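Local coordinates for effector protein HopAB2 (Pseudomonas syringae pv. tomato, PDB 3TL8) that is recognised by the host Pto resistance protein, eliciting immunity in tomato, and acts as a virulence factor that suppresses programmed cell death in susceptible plants, at residues 59-64 / 97-102; 78-81 / 85-88. All coordinates share one frame; numbering follows the deposited sequence.

Interaction 1: 59-64 / 97-102; sequences TALERH and HPLLNL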
ATOM      1  N   THR B  59      11.454 -10.164 -18.004  1.00 88.37           N
ATOM      2  CA  THR B  59      12.331  -9.116 -17.491  1.00 81.53           C
ATOM      3  C   THR B  59      11.720  -7.717 -17.544  1.00 64.64           C
ATOM      4  O   THR B  59      11.774  -6.978 -16.566  1.00 57.27           O
ATOM      5  CB  THR B  59      13.683  -9.111 -18.231  1.00 86.63           C
ATOM      6  OG1 THR B  59      14.171 -10.453 -18.346  1.00 91.89           O
ATOM      7  CG2 THR B  59      14.703  -8.260 -17.480  1.00 82.53           C
ATOM      8  N   ALA B  60      11.145  -7.351 -18.683  1.00 60.84           N
ATOM      9  CA  ALA B  60      10.565  -6.020 -18.825  1.00 69.81           C
ATOM     10  C   ALA B  60       9.390  -5.850 -17.866  1.00 78.12           C
ATOM     11  O   ALA B  60       9.175  -4.769 -17.311  1.00 79.01           O
ATOM     12  CB  ALA B  60      10.125  -5.773 -20.254  1.00 67.06           C
ATOM     13  N   LEU B  61       8.635  -6.929 -17.684  1.00 74.43           N
ATOM     14  CA  LEU B  61       7.483  -6.932 -16.795  1.00 71.43           C
ATOM     15  C   LEU B  61       7.880  -6.938 -15.324  1.00 70.10           C
ATOM     16  O   LEU B  61       7.252  -6.274 -14.505  1.00 60.70           O
ATOM     17  CB  LEU B  61       6.591  -8.133 -17.090  1.00 68.21           C
ATOM     18  CG  LEU B  61       5.404  -7.822 -17.987  1.00 69.09           C
ATOM     19  CD1 LEU B  61       4.464  -9.010 -18.032  1.00 73.00           C
ATOM     20  CD2 LEU B  61       4.696  -6.591 -17.462  1.00 66.04           C
ATOM     21  N   GLU B  62       8.912  -7.704 -14.992  1.00 74.82           N
ATOM     22  CA  GLU B  62       9.379  -7.777 -13.621  1.00 78.74           C
ATOM     23  C   GLU B  62       9.955  -6.429 -13.207  1.00 75.30           C
ATOM     24  O   GLU B  62       9.610  -5.886 -12.161  1.00 77.26           O
ATOM     25  CB  GLU B  62      10.431  -8.874 -13.461  1.00 89.04           C
ATOM     26  CG  GLU B  62      10.903  -9.047 -12.025  1.00105.74           C
ATOM     27  CD  GLU B  62      12.061 -10.018 -11.890  1.00122.07           C
ATOM     28  OE1 GLU B  62      12.596 -10.466 -12.932  1.00128.62           O
ATOM     29  OE2 GLU B  62      12.436 -10.330 -10.739  1.00123.48           O
ATOM     30  N   ARG B  63      10.829  -5.884 -14.039  1.00 71.34           N
ATOM     31  CA  ARG B  63      11.465  -4.620 -13.724  1.00 75.81           C
ATOM     32  C   ARG B  63      10.483  -3.459 -13.724  1.00 80.49           C
ATOM     33  O   ARG B  63      10.715  -2.450 -13.062  1.00 86.47           O
ATOM     34  CB  ARG B  63      12.621  -4.361 -14.679  1.00 88.09           C
ATOM     35  CG  ARG B  63      13.741  -5.360 -14.499  1.00103.93           C
ATOM     36  CD  ARG B  63      14.923  -5.066 -15.401  1.00117.36           C
ATOM     37  NE  ARG B  63      16.071  -5.886 -15.030  1.00124.12           N
ATOM     38  CZ  ARG B  63      17.198  -5.956 -15.729  1.00131.29           C
ATOM     39  NH1 ARG B  63      17.330  -5.254 -16.847  1.00132.51           N
ATOM     40  NH2 ARG B  63      18.190  -6.731 -15.312  1.00133.71           N
ATOM     41  N   HIS B  64       9.382  -3.599 -14.456  1.00 76.03           N
ATOM     42  CA  HIS B  64       8.376  -2.542 -14.487  1.00 70.77           C
ATOM     43  C   HIS B  64       7.518  -2.561 -13.228  1.00 70.87           C
ATOM     44  O   HIS B  64       7.274  -1.525 -12.610  1.00 69.35           O
ATOM     45  CB  HIS B  64       7.485  -2.650 -15.728  1.00 67.68           C
ATOM     46  CG  HIS B  64       6.460  -1.560 -15.826  1.00 68.58           C
ATOM     47  ND1 HIS B  64       6.796  -0.239 -16.031  1.00 67.53           N
ATOM     48  CD2 HIS B  64       5.109  -1.593 -15.731  1.00 65.37           C
ATOM     49  CE1 HIS B  64       5.696   0.494 -16.063  1.00 65.39           C
ATOM     50  NE2 HIS B  64       4.659  -0.303 -15.884  1.00 62.05           N
ATOM     51  N   HIS B  97      -4.903  -4.936 -12.392  1.00 49.14           N
ATOM     52  CA  HIS B  97      -4.281  -4.376 -13.581  1.00 45.31           C
ATOM     53  C   HIS B  97      -3.933  -5.491 -14.547  1.00 43.93           C
ATOM     54  O   HIS B  97      -3.518  -6.570 -14.127  1.00 38.05           O
ATOM     55  CB  HIS B  97      -3.015  -3.617 -13.216  1.00 48.92           C
ATOM     56  CG  HIS B  97      -2.531  -2.708 -14.298  1.00 58.93           C
ATOM     57  ND1 HIS B  97      -1.692  -3.130 -15.304  1.00 69.29           N
ATOM     58  CD2 HIS B  97      -2.777  -1.399 -14.538  1.00 61.67           C
ATOM     59  CE1 HIS B  97      -1.435  -2.119 -16.112  1.00 72.59           C
ATOM     60  NE2 HIS B  97      -2.082  -1.057 -15.670  1.00 69.78           N
ATOM     61  N   PRO B  98      -4.108  -5.233 -15.849  1.00 51.78           N
ATOM     62  CA  PRO B  98      -3.758  -6.197 -16.898  1.00 59.06           C
ATOM     63  C   PRO B  98      -2.292  -6.614 -16.820  1.00 54.70           C
ATOM     64  O   PRO B  98      -2.001  -7.800 -16.898  1.00 55.41           O
ATOM     65  CB  PRO B  98      -4.030  -5.419 -18.184  1.00 60.10           C
ATOM     66  CG  PRO B  98      -5.110  -4.455 -17.798  1.00 60.30           C
ATOM     67  CD  PRO B  98      -4.803  -4.052 -16.388  1.00 54.32           C
ATOM     68  N   LEU B  99      -1.388  -5.657 -16.653  1.00 51.27           N
ATOM     69  CA  LEU B  99       0.030  -5.983 -16.507  1.00 50.96           C
ATOM     70  C   LEU B  99       0.347  -6.948 -15.343  1.00 63.03           C
ATOM     71  O   LEU B  99       1.181  -7.846 -15.506  1.00 61.37           O
ATOM     72  CB  LEU B  99       0.867  -4.709 -16.395  1.00 50.92           C
ATOM     73  CG  LEU B  99       1.161  -3.992 -17.720  1.00 56.33           C
ATOM     74  CD1 LEU B  99       1.769  -2.600 -17.517  1.00 45.58           C
ATOM     75  CD2 LEU B  99       2.069  -4.856 -18.572  1.00 56.49           C
ATOM     76  N   LEU B 100      -0.294  -6.769 -14.180  1.00 56.03           N
ATOM     77  CA  LEU B 100      -0.033  -7.659 -13.053  1.00 41.84           C
ATOM     78  C   LEU B 100      -0.562  -9.053 -13.352  1.00 42.53           C
ATOM     79  O   LEU B 100       0.113 -10.049 -13.112  1.00 42.67           O
ATOM     80  CB  LEU B 100      -0.637  -7.131 -11.756  1.00 40.83           C
ATOM     81  CG  LEU B 100      -0.065  -5.818 -11.233  1.00 45.91           C
ATOM     82  CD1 LEU B 100      -1.031  -5.175 -10.273  1.00 42.98           C
ATOM     83  CD2 LEU B 100       1.286  -6.006 -10.587  1.00 44.69           C
ATOM     84  N   ASN B 101      -1.776  -9.119 -13.879  1.00 41.22           N
ATOM     85  CA  ASN B 101      -2.361 -10.392 -14.272  1.00 44.97           C
ATOM     86  C   ASN B 101      -1.485 -11.136 -15.272  1.00 49.59           C
ATOM     87  O   ASN B 101      -1.307 -12.344 -15.163  1.00 55.51           O
ATOM     88  CB  ASN B 101      -3.762 -10.187 -14.858  1.00 53.14           C
ATOM     89  CG  ASN B 101      -4.780  -9.762 -13.805  1.00 60.99           C
ATOM     90  OD1 ASN B 101      -4.656 -10.105 -12.625  1.00 68.51           O
ATOM     91  ND2 ASN B 101      -5.792  -9.016 -14.229  1.00 54.16           N
ATOM     92  N   LEU B 102      -0.945 -10.404 -16.243  1.00 45.79           N
ATOM     93  CA  LEU B 102      -0.088 -10.976 -17.273  1.00 52.26           C
ATOM     94  C   LEU B 102       1.219 -11.513 -16.715  1.00 55.73           C
ATOM     95  O   LEU B 102       1.675 -12.583 -17.096  1.00 54.42           O
ATOM     96  CB  LEU B 102       0.237  -9.935 -18.343  1.00 45.73           C
ATOM     97  CG  LEU B 102       1.086 -10.505 -19.477  1.00 46.64           C
ATOM     98  CD1 LEU B 102       0.334 -11.640 -20.165  1.00 41.66           C
ATOM     99  CD2 LEU B 102       1.471  -9.424 -20.461  1.00 42.50           C
TER

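Interaction 2: 78-81 / 85-88; sequences ALQN and NPSI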
ATOM      1  N   ALA B  78       3.769  -3.853 -28.843  1.00 75.46           N
ATOM      2  CA  ALA B  78       3.452  -5.275 -28.816  1.00 73.79           C
ATOM      3  C   ALA B  78       2.321  -5.606 -27.821  1.00 76.27           C
ATOM      4  O   ALA B  78       1.420  -6.387 -28.136  1.00 75.11           O
ATOM      5  CB  ALA B  78       4.697  -6.085 -28.505  1.00 68.90           C
ATOM      6  N   LEU B  79       2.371  -5.012 -26.629  1.00 76.81           N
ATOM      7  CA  LEU B  79       1.317  -5.196 -25.634  1.00 83.53           C
ATOM      8  C   LEU B  79       0.031  -4.508 -26.077  1.00 90.13           C
ATOM      9  O   LEU B  79      -1.065  -5.057 -25.933  1.00 86.17           O
ATOM     10  CB  LEU B  79       1.745  -4.628 -24.277  1.00 80.81           C
ATOM     11  CG  LEU B  79       2.881  -5.316 -23.524  1.00 73.87           C
ATOM     12  CD1 LEU B  79       3.404  -4.396 -22.440  1.00 77.94           C
ATOM     13  CD2 LEU B  79       2.434  -6.646 -22.940  1.00 64.38           C
ATOM     14  N   GLN B  80       0.183  -3.293 -26.599  1.00 93.91           N
ATOM     15  CA  GLN B  80      -0.931  -2.507 -27.105  1.00 99.64           C
ATOM     16  C   GLN B  80      -1.626  -3.269 -28.231  1.00102.97           C
ATOM     17  O   GLN B  80      -2.844  -3.204 -28.406  1.00104.10           O
ATOM     18  CB  GLN B  80      -0.399  -1.177 -27.629  1.00104.46           C
ATOM     19  CG  GLN B  80      -1.448  -0.104 -27.783  1.00111.60           C
ATOM     20  CD  GLN B  80      -2.087   0.257 -26.462  1.00115.06           C
ATOM     21  OE1 GLN B  80      -2.913  -0.491 -25.937  1.00115.02           O
ATOM     22  NE2 GLN B  80      -1.704   1.406 -25.910  1.00114.31           N
ATOM     23  N   ASN B  81      -0.823  -3.992 -28.996  1.00103.46           N
ATOM     24  CA  ASN B  81      -1.312  -4.846 -30.060  1.00105.04           C
ATOM     25  C   ASN B  81      -2.220  -5.932 -29.474  1.00102.90           C
ATOM     26  O   ASN B  81      -3.305  -6.207 -29.990  1.00101.72           O
ATOM     27  CB  ASN B  81      -0.108  -5.440 -30.803  1.00104.25           C
ATOM     28  CG  ASN B  81      -0.463  -6.643 -31.645  1.00102.26           C
ATOM     29  OD1 ASN B  81      -0.713  -7.728 -31.116  1.00104.61           O
ATOM     30  ND2 ASN B  81      -0.463  -6.467 -32.964  1.00 90.75           N
ATOM     31  N   ASN B  85      -2.783  -2.271 -22.344  1.00101.07           N
ATOM     32  CA  ASN B  85      -2.299  -0.898 -22.364  1.00110.50           C
ATOM     33  C   ASN B  85      -1.127  -0.654 -21.420  1.00108.45           C
ATOM     34  O   ASN B  85      -1.278  -0.743 -20.201  1.00100.76           O
ATOM     35  CB  ASN B  85      -3.434   0.077 -22.028  1.00119.57           C
ATOM     36  CG  ASN B  85      -4.657  -0.107 -22.920  1.00124.65           C
ATOM     37  OD1 ASN B  85      -4.560  -0.598 -24.047  1.00121.91           O
ATOM     38  ND2 ASN B  85      -5.817   0.295 -22.413  1.00126.16           N
ATOM     39  N   PRO B  86       0.056  -0.365 -21.979  1.00112.43           N
ATOM     40  CA  PRO B  86       1.051   0.277 -21.124  1.00116.19           C
ATOM     41  C   PRO B  86       0.471   1.631 -20.752  1.00120.85           C
ATOM     42  O   PRO B  86      -0.204   2.218 -21.601  1.00120.36           O
ATOM     43  CB  PRO B  86       2.243   0.462 -22.064  1.00113.34           C
ATOM     44  CG  PRO B  86       2.095  -0.610 -23.069  1.00112.93           C
ATOM     45  CD  PRO B  86       0.615  -0.749 -23.284  1.00114.63           C
ATOM     46  N   SER B  87       0.684   2.109 -19.527  1.00119.20           N
ATOM     47  CA  SER B  87       1.425   1.382 -18.502  1.00114.87           C
ATOM     48  C   SER B  87       0.956   1.802 -17.118  1.00112.28           C
ATOM     49  O   SER B  87       0.255   2.802 -16.970  1.00113.67           O
ATOM     50  CB  SER B  87       2.927   1.630 -18.639  1.00114.60           C
ATOM     51  OG  SER B  87       3.521   0.662 -19.484  1.00114.11           O
ATOM     52  N   ILE B  88       1.341   1.031 -16.107  1.00110.03           N
ATOM     53  CA  ILE B  88       0.960   1.338 -14.735  1.00109.57           C
ATOM     54  C   ILE B  88       1.559   2.675 -14.323  1.00109.23           C
ATOM     55  O   ILE B  88       2.543   2.725 -13.584  1.00105.42           O
ATOM     56  CB  ILE B  88       1.440   0.248 -13.754  1.00107.13           C
ATOM     57  CG1 ILE B  88       1.202  -1.147 -14.341  1.00105.77           C
ATOM     58  CG2 ILE B  88       0.743   0.399 -12.412  1.00107.71           C
ATOM     59  CD1 ILE B  88       1.739  -2.273 -13.480  1.00104.83           C
TER

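Interaction 1: 59-64 / 97-102
L61 and L99 meet through one methyl each, CD2 of L61 lying 3.3 Å from CD2 of L99, a tight fit for two apolar carbons. The other branch of each leucine has a different neighbour. CD1 of L61 reaches the branch end of L102, 3.9 Å from its CD2, and the two side chains meet at about a right angle. CD1 of L99 comes to H64 CD2 at 3.9 Å, approaching the imidazole obliquely. The two branches of L61 thus divide between L99 and L102, and those of L99 between L61 and H64; all four residues are buried.

H64 is presented to L99 because its ring carbon CG stands anti to the backbone N (chi1 -178°). On the far side of the ring from this contact, ND1 is hydrogen-bonded to the carbonyl O of L69, which satisfies that polar atom and limits rotation of the imidazole. L99 is positioned through its backbone: ND1 of H97, the N-cap of the second helix, accepts from L99 N (2.9 Å). The bond is bent, 138° at the hydrogen, and the donor is tilted from the ring plane. CD of P98 lies above one face of the H97 ring, toward its rim.

The axes of the two short segments pass 10.5 Å apart at a crossing angle of -123°; the contact joins helix 54-65 to the first turns of helix 98-109. L61 also touches N103 and L106 further along helix 98-109, L99 and L102 pack on L79 of helix 73-81, and L102 meets L47 of helix 29-49.

Interaction 2: 78-81 / 85-88
Q80 and N85 bring the two backbones closest together, with 5.2 Å between Q80 CA and N85 CA, where the chain leaves the end of helix 73-81 and doubles back beside its last turn. Residues 85-88 are neither helix nor strand, and the P86-S87 peptide is modelled cis. The returning chain sets the pyrrolidine ring of P86 against the side of the helix.

CG of P86 packs on L79 CD1 at 4.1 Å, the leucine crossing the ring at a slant, while P86 CD lies 4.2 Å from L79 CB. The same CD also faces the end of Q80, so the proline spans two consecutive helical residues. Q80 bends at chi2 (62°), which brings its amide round to the side of N85. There the two terminal amides approach each other with their planes 59° apart.

L79 and P86 both rest on I71 as well, and L79 continues inward to L99 and L102 of helix 98-109. The arrangement is a loop folded back on the C-terminal turn of a helix. It holds N85 and P86 of the four-residue Pto-kinase interaction motif, with P86 packed against the helix and N85 exposed.

The two interactions lie about 10 Å apart, centre to centre, within the all-helical BAK1-binding domain. Along the chain interaction 2 is nested inside interaction 1: helix 54-65 comes first, then helix 73-81 with its returning loop, and finally helix 98-109, which closes back on helix 54-65. They touch directly through I88, whose CG1 lies 3.3 Å from H97 CE1 and 3.5 Å from L99 CD1, and through S87, which packs on H64. The loop carrying part of the Pto-kinase interaction motif is thereby fitted against the buried contact between helix 54-65 and helix 98-109. L100 and I88, which lie in segments 97-102 and 85-88, each pack on an apolar side chain of another protein's chain.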